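Local coordinates for protein GRMZM2G135359 pseudokinase (Zea mays, PDB 6CPY) that probably serves as the cytoplasmic pseudokinase domain of a plant receptor-like kinase, a kinase fold in which ATP binding and phosphotransfer remain uncertain, at residues A[84-87]-A[88-92]; A[96-100]-A[101-105]; A[171-174]-A[175-179]; A[217-220]-A[221-225]. All coordinates share one frame; numbering follows the deposited sequence.

Contact 1 (A[84-87]-A[88-92])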
loop_
_atom_site.group_PDB
_atom_site.type_symbol
_atom_site.label_atom_id
_atom_site.label_comp_id
_atom_site.label_asym_id
_atom_site.label_seq_id
_atom_site.Cartn_x
_atom_site.Cartn_y
_atom_site.Cartn_z
ATOM N N ASN A 84 -20.556 -7.310 -6.711
ATOM C CA ASN A 84 -19.171 -7.333 -7.180
ATOM C C ASN A 84 -18.937 -6.164 -8.128
ATOM O O ASN A 84 -17.943 -5.453 -8.000
ATOM C CB ASN A 84 -18.833 -8.648 -7.909
ATOM C CG ASN A 84 -18.568 -9.810 -6.969
ATOM O OD1 ASN A 84 -18.968 -10.943 -7.251
ATOM N ND2 ASN A 84 -17.880 -9.550 -5.862
ATOM N N GLU A 85 -19.852 -5.973 -9.082
ATOM C CA GLU A 85 -19.724 -4.902 -10.064
ATOM C C GLU A 85 -19.750 -3.545 -9.384
ATOM O O GLU A 85 -18.976 -2.660 -9.716
ATOM C CB GLU A 85 -20.843 -4.977 -11.114
ATOM C CG GLU A 85 -20.704 -3.989 -12.262
ATOM C CD GLU A 85 -19.409 -4.133 -13.059
ATOM O OE1 GLU A 85 -18.831 -5.246 -13.114
ATOM O OE2 GLU A 85 -18.978 -3.117 -13.641
ATOM N N SER A 86 -20.645 -3.395 -8.418
ATOM C CA SER A 86 -20.771 -2.145 -7.688
ATOM C C SER A 86 -19.485 -1.805 -6.917
ATOM O O SER A 86 -19.014 -0.674 -6.974
ATOM C CB SER A 86 -21.967 -2.218 -6.734
ATOM O OG SER A 86 -22.158 -0.969 -6.105
ATOM N N GLN A 87 -18.922 -2.788 -6.221
ATOM C CA GLN A 87 -17.685 -2.592 -5.463
ATOM C C GLN A 87 -16.478 -2.348 -6.367
ATOM O O GLN A 87 -15.551 -1.630 -6.005
ATOM C CB GLN A 87 -17.424 -3.790 -4.553
ATOM C CG GLN A 87 -18.406 -3.886 -3.393
ATOM C CD GLN A 87 -18.255 -2.731 -2.406
ATOM O OE1 GLN A 87 -19.092 -1.830 -2.357
ATOM N NE2 GLN A 87 -17.174 -2.745 -1.631
ATOM N N TYR A 88 -16.495 -2.972 -7.541
ATOM C CA TYR A 88 -15.466 -2.756 -8.552
ATOM C C TYR A 88 -15.450 -1.301 -9.020
ATOM O O TYR A 88 -14.407 -0.655 -9.052
ATOM C CB TYR A 88 -15.700 -3.721 -9.724
ATOM C CG TYR A 88 -14.779 -3.547 -10.913
ATOM C CD1 TYR A 88 -13.528 -4.178 -10.952
ATOM C CD2 TYR A 88 -15.159 -2.789 -12.005
ATOM C CE1 TYR A 88 -12.694 -4.042 -12.040
ATOM C CE2 TYR A 88 -14.321 -2.638 -13.099
ATOM C CZ TYR A 88 -13.092 -3.261 -13.112
ATOM O OH TYR A 88 -12.277 -3.104 -14.210
ATOM N N ARG A 89 -16.612 -0.771 -9.391
ATOM C CA ARG A 89 -16.677 0.615 -9.856
ATOM C C ARG A 89 -16.367 1.589 -8.726
ATOM O O ARG A 89 -15.708 2.596 -8.945
ATOM C CB ARG A 89 -18.047 0.930 -10.464
ATOM C CG ARG A 89 -18.335 0.126 -11.717
ATOM C CD ARG A 89 -19.621 0.561 -12.399
ATOM N NE ARG A 89 -19.656 0.027 -13.761
ATOM C CZ ARG A 89 -20.115 0.670 -14.836
ATOM N NH1 ARG A 89 -20.601 1.907 -14.752
ATOM N NH2 ARG A 89 -20.073 0.065 -16.018
ATOM N N LYS A 90 -16.851 1.277 -7.530
ATOM C CA LYS A 90 -16.631 2.107 -6.349
ATOM C C LYS A 90 -15.143 2.233 -6.041
ATOM O O LYS A 90 -14.643 3.323 -5.811
ATOM C CB LYS A 90 -17.364 1.486 -5.157
ATOM C CG LYS A 90 -17.310 2.272 -3.855
ATOM C CD LYS A 90 -18.408 1.785 -2.917
ATOM C CE LYS A 90 -19.786 2.251 -3.378
ATOM N NZ LYS A 90 -20.771 1.136 -3.441
ATOM N N LYS A 91 -14.433 1.112 -6.057
ATOM C CA LYS A 91 -12.987 1.146 -5.838
ATOM C C LYS A 91 -12.286 2.027 -6.869
ATOM O O LYS A 91 -11.437 2.838 -6.522
ATOM C CB LYS A 91 -12.384 -0.263 -5.852
ATOM C CG LYS A 91 -10.864 -0.230 -5.738
ATOM C CD LYS A 91 -10.225 -1.590 -5.598
ATOM C CE LYS A 91 -8.725 -1.411 -5.424
ATOM N NZ LYS A 91 -8.009 -2.706 -5.313
ATOM N N ILE A 92 -12.630 1.865 -8.146
ATOM C CA ILE A 92 -11.989 2.643 -9.199
ATOM C C ILE A 92 -12.246 4.146 -9.030
ATOM O O ILE A 92 -11.326 4.953 -9.142
ATOM C CB ILE A 92 -12.430 2.174 -10.598
ATOM C CG1 ILE A 92 -11.799 0.807 -10.898
ATOM C CG2 ILE A 92 -12.062 3.217 -11.651
ATOM C CD1 ILE A 92 -12.429 0.055 -12.045
#
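Glu85 sets CG anti to its backbone N (chi1 -174°) and then bends at chi2 (59°), which swings the carboxylate along the helix toward Arg89, one turn on. The arginine chain runs extended from CG to NE, so the inner nitrogen does the pairing: OE2 of Glu85 accepts NE of Arg89 at 3.2 Å in a nearly straight salt bridge. OE2 uses its anti lone pair and lies at the edge of the guanidinium, close to its plane, though the two flat groups are turned 64° apart. Glu85 OE1 is bound by Arg118 and Trp80 NE1, and Arg89 NH2 has a long, weak ion pair with Glu111. An alanine in place of Glu85 would probably leave Arg89 NE and Arg118 without this shared anion and the Trp80 indole N-H without its acceptor. The helix, 82-96, corresponds to the αC helix of protein kinases, and by alignment Lys91 stands where active kinases usually carry the αC glutamate; its NZ binds the backbone oxygens of Asp190 and Glu192 instead. Regular i to i+4 bonds hold the turns, such as Arg89 N to Glu85 O at 3.0 Å. On another face, Gln87 and Lys90 run side by side, with Gln87 OE1 3.6 Å from Lys90 NZ, while Gln87 NE2 bonds to Trp194 O. Ser86 OG lies 3.7 Å from Lys90 NZ. CD1 of Ile92 sits over one face of the Tyr88 ring, offset toward its rim, and Tyr88 OH is bound to Val119 O.

Contact 2 (A[96-100]-A[101-105])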
loop_
_atom_site.group_PDB
_atom_site.type_symbol
_atom_site.label_atom_id
_atom_site.label_comp_id
_atom_site.label_asym_id
_atom_site.label_seq_id
_atom_site.Cartn_x
_atom_site.Cartn_y
_atom_site.Cartn_z
ATOM N N SER A 96 -9.347 6.823 -8.244
ATOM C CA SER A 96 -9.124 7.846 -9.270
ATOM C C SER A 96 -8.822 9.227 -8.654
ATOM O O SER A 96 -8.215 10.064 -9.305
ATOM C CB SER A 96 -10.325 7.959 -10.208
ATOM O OG SER A 96 -11.420 8.553 -9.537
ATOM N N LYS A 97 -9.237 9.448 -7.405
ATOM C CA LYS A 97 -8.975 10.711 -6.702
ATOM C C LYS A 97 -7.642 10.732 -5.945
ATOM O O LYS A 97 -7.319 11.725 -5.289
ATOM C CB LYS A 97 -10.115 11.026 -5.726
ATOM C CG LYS A 97 -11.504 11.106 -6.350
ATOM C CD LYS A 97 -11.557 11.918 -7.644
ATOM C CE LYS A 97 -11.095 13.363 -7.486
ATOM N NZ LYS A 97 -12.146 14.259 -6.923
ATOM N N VAL A 98 -6.874 9.644 -6.022
ATOM C CA VAL A 98 -5.530 9.611 -5.452
ATOM C C VAL A 98 -4.506 9.644 -6.579
ATOM O O VAL A 98 -4.568 8.858 -7.534
ATOM C CB VAL A 98 -5.302 8.360 -4.587
ATOM C CG1 VAL A 98 -3.955 8.433 -3.876
ATOM C CG2 VAL A 98 -6.432 8.186 -3.581
ATOM N N SER A 99 -3.580 10.584 -6.479
ATOM C CA SER A 99 -2.427 10.626 -7.346
ATOM C C SER A 99 -1.245 11.071 -6.496
ATOM O O SER A 99 -0.776 12.205 -6.619
ATOM C CB SER A 99 -2.639 11.590 -8.506
ATOM O OG SER A 99 -1.476 11.631 -9.316
ATOM N N HIS A 100 -0.773 10.187 -5.624
ATOM C CA HIS A 100 0.328 10.555 -4.729
ATOM C C HIS A 100 1.602 9.839 -5.136
ATOM O O HIS A 100 1.577 8.660 -5.529
ATOM C CB HIS A 100 -0.026 10.269 -3.276
ATOM C CG HIS A 100 0.844 11.005 -2.299
ATOM N ND1 HIS A 100 2.090 10.551 -1.926
ATOM C CD2 HIS A 100 0.660 12.180 -1.649
ATOM C CE1 HIS A 100 2.634 11.407 -1.077
ATOM N NE2 HIS A 100 1.789 12.407 -0.894
ATOM N N LYS A 101 2.723 10.552 -5.034
ATOM C CA LYS A 101 4.032 9.989 -5.336
ATOM C C LYS A 101 4.310 8.688 -4.573
ATOM O O LYS A 101 5.000 7.811 -5.075
ATOM C CB LYS A 101 5.112 11.025 -5.018
ATOM C CG LYS A 101 6.521 10.649 -5.424
ATOM C CD LYS A 101 7.541 11.535 -4.724
ATOM C CE LYS A 101 7.384 12.996 -5.117
ATOM N NZ LYS A 101 8.495 13.822 -4.579
ATOM N N ASN A 102 3.770 8.570 -3.361
ATOM C CA ASN A 102 4.008 7.418 -2.491
ATOM C C ASN A 102 2.816 6.467 -2.434
ATOM O O ASN A 102 2.702 5.647 -1.510
ATOM C CB ASN A 102 4.400 7.887 -1.080
ATOM C CG ASN A 102 5.702 8.657 -1.077
ATOM O OD1 ASN A 102 5.721 9.857 -0.819
ATOM N ND2 ASN A 102 6.793 7.977 -1.420
ATOM N N PHE A 103 1.965 6.527 -3.466
ATOM C CA PHE A 103 0.895 5.561 -3.637
ATOM C C PHE A 103 1.138 4.807 -4.958
ATOM O O PHE A 103 1.685 5.369 -5.900
ATOM C CB PHE A 103 -0.474 6.262 -3.670
ATOM C CG PHE A 103 -1.637 5.307 -3.670
ATOM C CD1 PHE A 103 -1.876 4.496 -2.575
ATOM C CD2 PHE A 103 -2.485 5.212 -4.771
ATOM C CE1 PHE A 103 -2.921 3.598 -2.560
ATOM C CE2 PHE A 103 -3.535 4.315 -4.762
ATOM C CZ PHE A 103 -3.751 3.505 -3.669
ATOM N N MET A 104 0.748 3.537 -4.990
ATOM C CA MET A 104 0.765 2.746 -6.217
ATOM C C MET A 104 -0.498 3.109 -7.016
ATOM O O MET A 104 -1.549 2.483 -6.860
ATOM C CB MET A 104 0.823 1.261 -5.875
ATOM C CG MET A 104 0.824 0.331 -7.078
ATOM S SD MET A 104 1.411 -1.333 -6.652
ATOM C CE MET A 104 3.130 -0.974 -6.494
ATOM N N ASN A 105 -0.366 4.144 -7.844
ATOM C CA ASN A 105 -1.505 4.824 -8.448
ATOM C C ASN A 105 -2.212 3.975 -9.509
ATOM O O ASN A 105 -1.580 3.194 -10.238
ATOM C CB ASN A 105 -1.081 6.167 -9.031
ATOM C CG ASN A 105 -0.566 7.121 -7.966
ATOM O OD1 ASN A 105 -1.300 7.502 -7.083
ATOM N ND2 ASN A 105 0.694 7.484 -8.049
#
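The imidazole of His100, first residue of the turn, lies beside it and offers its edge to Asn102. ND1 of His100 accepts the backbone N of Asn102 at 3.0 Å, a straight bond (165°) whose donor is tilted slightly from the ring plane. With CG anti to the backbone N (chi1 -162°), the ring lies alongside the turn, where ND1 can meet that N-H. The Asn102 side chain comes up beside the same edge: its OD1 is 3.5 Å from CE1 of His100, with amide and ring planes 38° apart, and its ND2 bonds to Ala186 O. His100 O is gripped from opposite faces of its carbonyl plane. Phe103 N bonds to His100 O at 3.0 Å, closing the type I turn from His100 to Phe103, and ND2 of Asn105 reaches His100 O at 2.9 Å. The Asn105 amide folds back on the backbone of His100, since its OD1 also takes a weak bond from His100 N at 3.1 Å. Val98 CG1 meets the Phe103 ring at CD2, 3.7 Å away, the two side chains crossing at about a right angle; helix 144-164 adds Met161 and Leu164 against Val98 and Cys157 against Phe103. A phenylalanine at His100 would probably leave the Asn102 N-H without its acceptor and the turn less firmly pinned. His-Lys-Asn, following helix 82-96 and leading into strand 106-112, matches the HxN motif of the αC-β4 loop, which in protein kinases ties the αC helix to the C-terminal lobe.

Contact 3 (A[171-174]-A[175-179])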
loop_
_atom_site.group_PDB
_atom_site.type_symbol
_atom_site.label_atom_id
_atom_site.label_comp_id
_atom_site.label_asym_id
_atom_site.label_seq_id
_atom_site.Cartn_x
_atom_site.Cartn_y
_atom_site.Cartn_z
ATOM N N ARG A 171 -7.142 -0.566 4.205
ATOM C CA ARG A 171 -7.727 -1.591 5.068
ATOM C C ARG A 171 -6.826 -2.813 5.247
ATOM O O ARG A 171 -6.963 -3.535 6.242
ATOM C CB ARG A 171 -9.109 -2.021 4.549
ATOM C CG ARG A 171 -9.043 -2.932 3.340
ATOM C CD ARG A 171 -10.338 -2.967 2.548
ATOM N NE ARG A 171 -10.184 -3.845 1.393
ATOM C CZ ARG A 171 -9.519 -3.533 0.278
ATOM N NH1 ARG A 171 -8.944 -2.341 0.129
ATOM N NH2 ARG A 171 -9.428 -4.423 -0.701
ATOM N N ASN A 172 -5.925 -3.048 4.289
ATOM C CA ASN A 172 -4.969 -4.170 4.344
ATOM C C ASN A 172 -3.516 -3.732 4.599
ATOM O O ASN A 172 -2.584 -4.508 4.401
ATOM C CB ASN A 172 -5.032 -4.962 3.032
ATOM C CG ASN A 172 -6.378 -5.627 2.828
ATOM O OD1 ASN A 172 -6.974 -6.121 3.782
ATOM N ND2 ASN A 172 -6.869 -5.627 1.590
ATOM N N PHE A 173 -3.330 -2.503 5.056
ATOM C CA PHE A 173 -1.996 -1.925 5.173
ATOM C C PHE A 173 -1.026 -2.702 6.086
ATOM O O PHE A 173 -1.286 -2.893 7.279
ATOM C CB PHE A 173 -2.117 -0.480 5.638
ATOM C CG PHE A 173 -0.806 0.159 5.939
ATOM C CD1 PHE A 173 0.073 0.476 4.919
ATOM C CD2 PHE A 173 -0.441 0.419 7.249
ATOM C CE1 PHE A 173 1.295 1.052 5.196
ATOM C CE2 PHE A 173 0.776 1.000 7.534
ATOM C CZ PHE A 173 1.647 1.308 6.507
ATOM N N ASP A 174 0.083 -3.160 5.507
ATOM C CA ASP A 174 1.198 -3.739 6.262
ATOM C C ASP A 174 2.425 -3.803 5.351
ATOM O O ASP A 174 2.399 -3.257 4.243
ATOM C CB ASP A 174 0.849 -5.110 6.881
ATOM C CG ASP A 174 0.492 -6.165 5.860
ATOM O OD1 ASP A 174 1.047 -6.178 4.738
ATOM O OD2 ASP A 174 -0.353 -7.021 6.210
ATOM N N SER A 175 3.511 -4.420 5.804
ATOM C CA SER A 175 4.723 -4.424 4.989
ATOM C C SER A 175 4.572 -5.230 3.696
ATOM O O SER A 175 5.330 -5.008 2.753
ATOM C CB SER A 175 5.951 -4.875 5.795
ATOM O OG SER A 175 5.835 -6.224 6.191
ATOM N N THR A 176 3.592 -6.139 3.626
ATOM C CA THR A 176 3.318 -6.861 2.369
ATOM C C THR A 176 2.591 -6.018 1.316
ATOM O O THR A 176 2.563 -6.381 0.131
ATOM C CB THR A 176 2.516 -8.182 2.577
ATOM O OG1 THR A 176 1.162 -7.898 2.949
ATOM C CG2 THR A 176 3.176 -9.063 3.624
ATOM N N THR A 177 2.020 -4.894 1.723
ATOM C CA THR A 177 1.303 -4.030 0.785
ATOM C C THR A 177 2.022 -2.736 0.453
ATOM O O THR A 177 1.479 -1.910 -0.284
ATOM C CB THR A 177 -0.133 -3.747 1.265
ATOM O OG1 THR A 177 -0.116 -2.905 2.427
ATOM C CG2 THR A 177 -0.821 -5.051 1.585
ATOM N N VAL A 178 3.241 -2.570 0.972
ATOM C CA VAL A 178 4.105 -1.462 0.598
ATOM C C VAL A 178 5.125 -1.974 -0.402
ATOM O O VAL A 178 5.894 -2.895 -0.098
ATOM C CB VAL A 178 4.856 -0.880 1.811
ATOM C CG1 VAL A 178 5.774 0.247 1.374
ATOM C CG2 VAL A 178 3.872 -0.400 2.862
ATOM N N TYR A 179 5.118 -1.381 -1.587
ATOM C CA TYR A 179 6.061 -1.717 -2.643
ATOM C C TYR A 179 7.162 -0.658 -2.731
ATOM O O TYR A 179 7.029 0.442 -2.199
ATOM C CB TYR A 179 5.329 -1.863 -3.980
ATOM C CG TYR A 179 4.491 -3.122 -4.045
ATOM C CD1 TYR A 179 3.245 -3.187 -3.435
ATOM C CD2 TYR A 179 4.967 -4.262 -4.687
ATOM C CE1 TYR A 179 2.490 -4.348 -3.476
ATOM C CE2 TYR A 179 4.218 -5.425 -4.741
ATOM C CZ TYR A 179 2.985 -5.467 -4.131
ATOM O OH TYR A 179 2.241 -6.634 -4.187
#
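A local turn at Asp174, clasped by side-chain oxygens of Thr176 and Thr177, shapes the loop between helix 144-164 and strand 178-180, the place of the catalytic loop in the C-terminal lobe of a kinase. Asp174 puts CG between its backbone N and carbonyl carbon (chi1 61°), so that OD1 reaches forward over the next residues. There Asp174 OD1 takes the backbone N of Thr176 at 2.8 Å, an Asx turn in which the donor comes from the anti side and tilted from the carboxylate plane. Asp174 OD1 also accepts Thr176 OG1 at a very short 2.5 Å. Thr177 answers from the other end of the turn: its OG1 accepts Asp174 N at 3.1 Å in a nearly straight bond (168°), while Thr177 N bonds to Asp174 O at 3.0 Å. CG2 of Thr177 rests 3.4 Å from Asn172 O. CE1 of Phe173 touches CG2 of Val178 at 3.8 Å, and Ile154 of helix 144-164 meets both side chains. By alignment with the usual HRD-x-K-x-x-N sequence, Asn172, Asp174 and Thr177 occupy the positions of the catalytic aspartate, the lysine and the metal-binding asparagine. With OD1 engaged by two donors from Thr176 and Thr177 OG1 tied to the backbone, these groups serve the turn itself, and the missing canonical residues are consistent with a pseudokinase.

Contact 4 (A[217-220]-A[221-225])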
loop_
_atom_site.group_PDB
_atom_site.type_symbol
_atom_site.label_atom_id
_atom_site.label_comp_id
_atom_site.label_asym_id
_atom_site.label_seq_id
_atom_site.Cartn_x
_atom_site.Cartn_y
_atom_site.Cartn_z
ATOM N N ILE A 217 -5.391 2.720 11.540
ATOM C CA ILE A 217 -4.320 2.927 10.551
ATOM C C ILE A 217 -3.069 3.507 11.224
ATOM O O ILE A 217 -1.953 3.085 10.923
ATOM C CB ILE A 217 -4.757 3.856 9.401
ATOM C CG1 ILE A 217 -5.916 3.230 8.609
ATOM C CG2 ILE A 217 -3.592 4.159 8.464
ATOM C CD1 ILE A 217 -5.655 1.825 8.103
ATOM N N VAL A 218 -3.265 4.472 12.121
ATOM C CA VAL A 218 -2.170 5.015 12.921
ATOM C C VAL A 218 -1.433 3.909 13.685
ATOM O O VAL A 218 -0.199 3.898 13.700
ATOM C CB VAL A 218 -2.653 6.099 13.899
ATOM C CG1 VAL A 218 -1.594 6.395 14.965
ATOM C CG2 VAL A 218 -3.014 7.374 13.144
ATOM N N ARG A 219 -2.178 2.999 14.312
ATOM C CA ARG A 219 -1.581 1.863 15.033
ATOM C C ARG A 219 -0.788 0.975 14.083
ATOM O O ARG A 219 0.334 0.575 14.386
ATOM C CB ARG A 219 -2.645 1.025 15.750
ATOM C CG ARG A 219 -2.086 -0.160 16.544
ATOM C CD ARG A 219 -3.170 -1.147 16.964
ATOM N NE ARG A 219 -3.863 -1.735 15.813
ATOM C CZ ARG A 219 -3.430 -2.770 15.089
ATOM N NH1 ARG A 219 -2.278 -3.372 15.363
ATOM N NH2 ARG A 219 -4.159 -3.204 14.066
ATOM N N LYS A 220 -1.385 0.668 12.940
ATOM C CA LYS A 220 -0.711 -0.108 11.910
ATOM C C LYS A 220 0.572 0.567 11.416
ATOM O O LYS A 220 1.574 -0.123 11.201
ATOM C CB LYS A 220 -1.650 -0.381 10.739
ATOM C CG LYS A 220 -2.678 -1.464 11.022
ATOM C CD LYS A 220 -3.646 -1.582 9.858
ATOM C CE LYS A 220 -4.555 -2.789 10.000
ATOM N NZ LYS A 220 -5.454 -2.899 8.824
ATOM N N TYR A 221 0.542 1.889 11.237
ATOM C CA TYR A 221 1.743 2.636 10.866
ATOM C C TYR A 221 2.844 2.442 11.904
ATOM O O TYR A 221 3.994 2.183 11.562
ATOM C CB TYR A 221 1.481 4.140 10.679
ATOM C CG TYR A 221 2.757 4.865 10.309
ATOM C CD1 TYR A 221 3.265 4.781 9.013
ATOM C CD2 TYR A 221 3.494 5.565 11.257
ATOM C CE1 TYR A 221 4.451 5.399 8.673
ATOM C CE2 TYR A 221 4.677 6.185 10.930
ATOM C CZ TYR A 221 5.156 6.096 9.636
ATOM O OH TYR A 221 6.329 6.715 9.292
ATOM N N GLY A 222 2.483 2.578 13.176
ATOM C CA GLY A 222 3.433 2.369 14.267
ATOM C C GLY A 222 4.065 0.988 14.222
ATOM O O GLY A 222 5.258 0.858 14.433
ATOM N N MET A 223 3.268 -0.035 13.923
ATOM C CA MET A 223 3.766 -1.407 13.836
ATOM C C MET A 223 4.729 -1.593 12.660
ATOM O O MET A 223 5.727 -2.325 12.769
ATOM C CB MET A 223 2.595 -2.392 13.728
ATOM C CG MET A 223 1.759 -2.464 14.998
ATOM S SD MET A 223 2.683 -3.147 16.383
ATOM C CE MET A 223 2.621 -4.900 16.022
ATOM N N VAL A 224 4.416 -0.953 11.536
ATOM C CA VAL A 224 5.266 -1.039 10.350
ATOM C C VAL A 224 6.573 -0.277 10.581
ATOM O O VAL A 224 7.648 -0.733 10.172
ATOM C CB VAL A 224 4.531 -0.535 9.079
ATOM C CG1 VAL A 224 5.495 -0.373 7.913
ATOM C CG2 VAL A 224 3.410 -1.496 8.695
ATOM N N LEU A 225 6.484 0.893 11.210
ATOM C CA LEU A 225 7.681 1.643 11.580
ATOM C C LEU A 225 8.569 0.801 12.518
ATOM O O LEU A 225 9.790 0.716 12.328
ATOM C CB LEU A 225 7.316 2.989 12.208
ATOM C CG LEU A 225 8.488 3.837 12.715
ATOM C CD1 LEU A 225 9.496 4.085 11.616
ATOM C CD2 LEU A 225 7.993 5.157 13.290
#
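Helix 214-230, the αF helix of the kinase C-terminal lobe, carries this contact through about two and a half turns, with Arg219 and Met223 meeting on one flank and Lys220 and Val224 on another. Four successive i to i+4 bonds run through it, from Tyr221 N to Ile217 O at 2.8 Å to Val224 N to Lys220 O at 3.0 Å. The side chains use the same carbonyls as footing. CG of Met223, anti to its carbonyl carbon (chi1 -68°), lies 3.4 Å from Arg219 O, and CG2 of Val224 approaches Lys220 O to 3.4 Å. Arg219 bends at its third torsion (chi3 61°), which brings NH1 to 4.2 Å from Met223 CG; the side chains cross obliquely in a loose van der Waals touch. The guanidinium is held through NH2 by a salt bridge to Asp216; by alignment Ile217 stands where kinases usually carry the αF aspartate. In protein kinases this helix forms the hydrophobic scaffold of the lobe, and here Tyr221 packs between two helices: Ile154, Ala155 and Leu158 of helix 144-164 and Met293, Val296 and Met300 of helix 293-304, with its OH bonded to Ser151 O. The CB of Tyr221 stands 3.5 Å from Val218 O, at the root of that projection. Leu225 continues the buried face toward Val278 and Val279 of helix 269-282, and Val218 packs on Cys282 and Met293.

The four contacts follow one another along the chain within a single protein kinase domain. Contact 1 lies on helix 82-96 beside the five-stranded sheet, and contact 2 begins at the end of that helix, their centres 18 Å apart. Contact 2 then leans on contact 3 through Met104 CE and Tyr179 CB, 3.5 Å apart. The centre of contact 3 lies about 5 Å from the centre of the chain, and contact 3 rests on contact 4 in helix 214-230: Phe173 CE2 meets Val224 CG2 at 3.8 Å. Contacts 1 and 4 stand farthest apart, at 27 Å between centres. The series therefore runs from the N-terminal lobe through the αC-β4 loop and catalytic-loop region to the core of the C-terminal lobe.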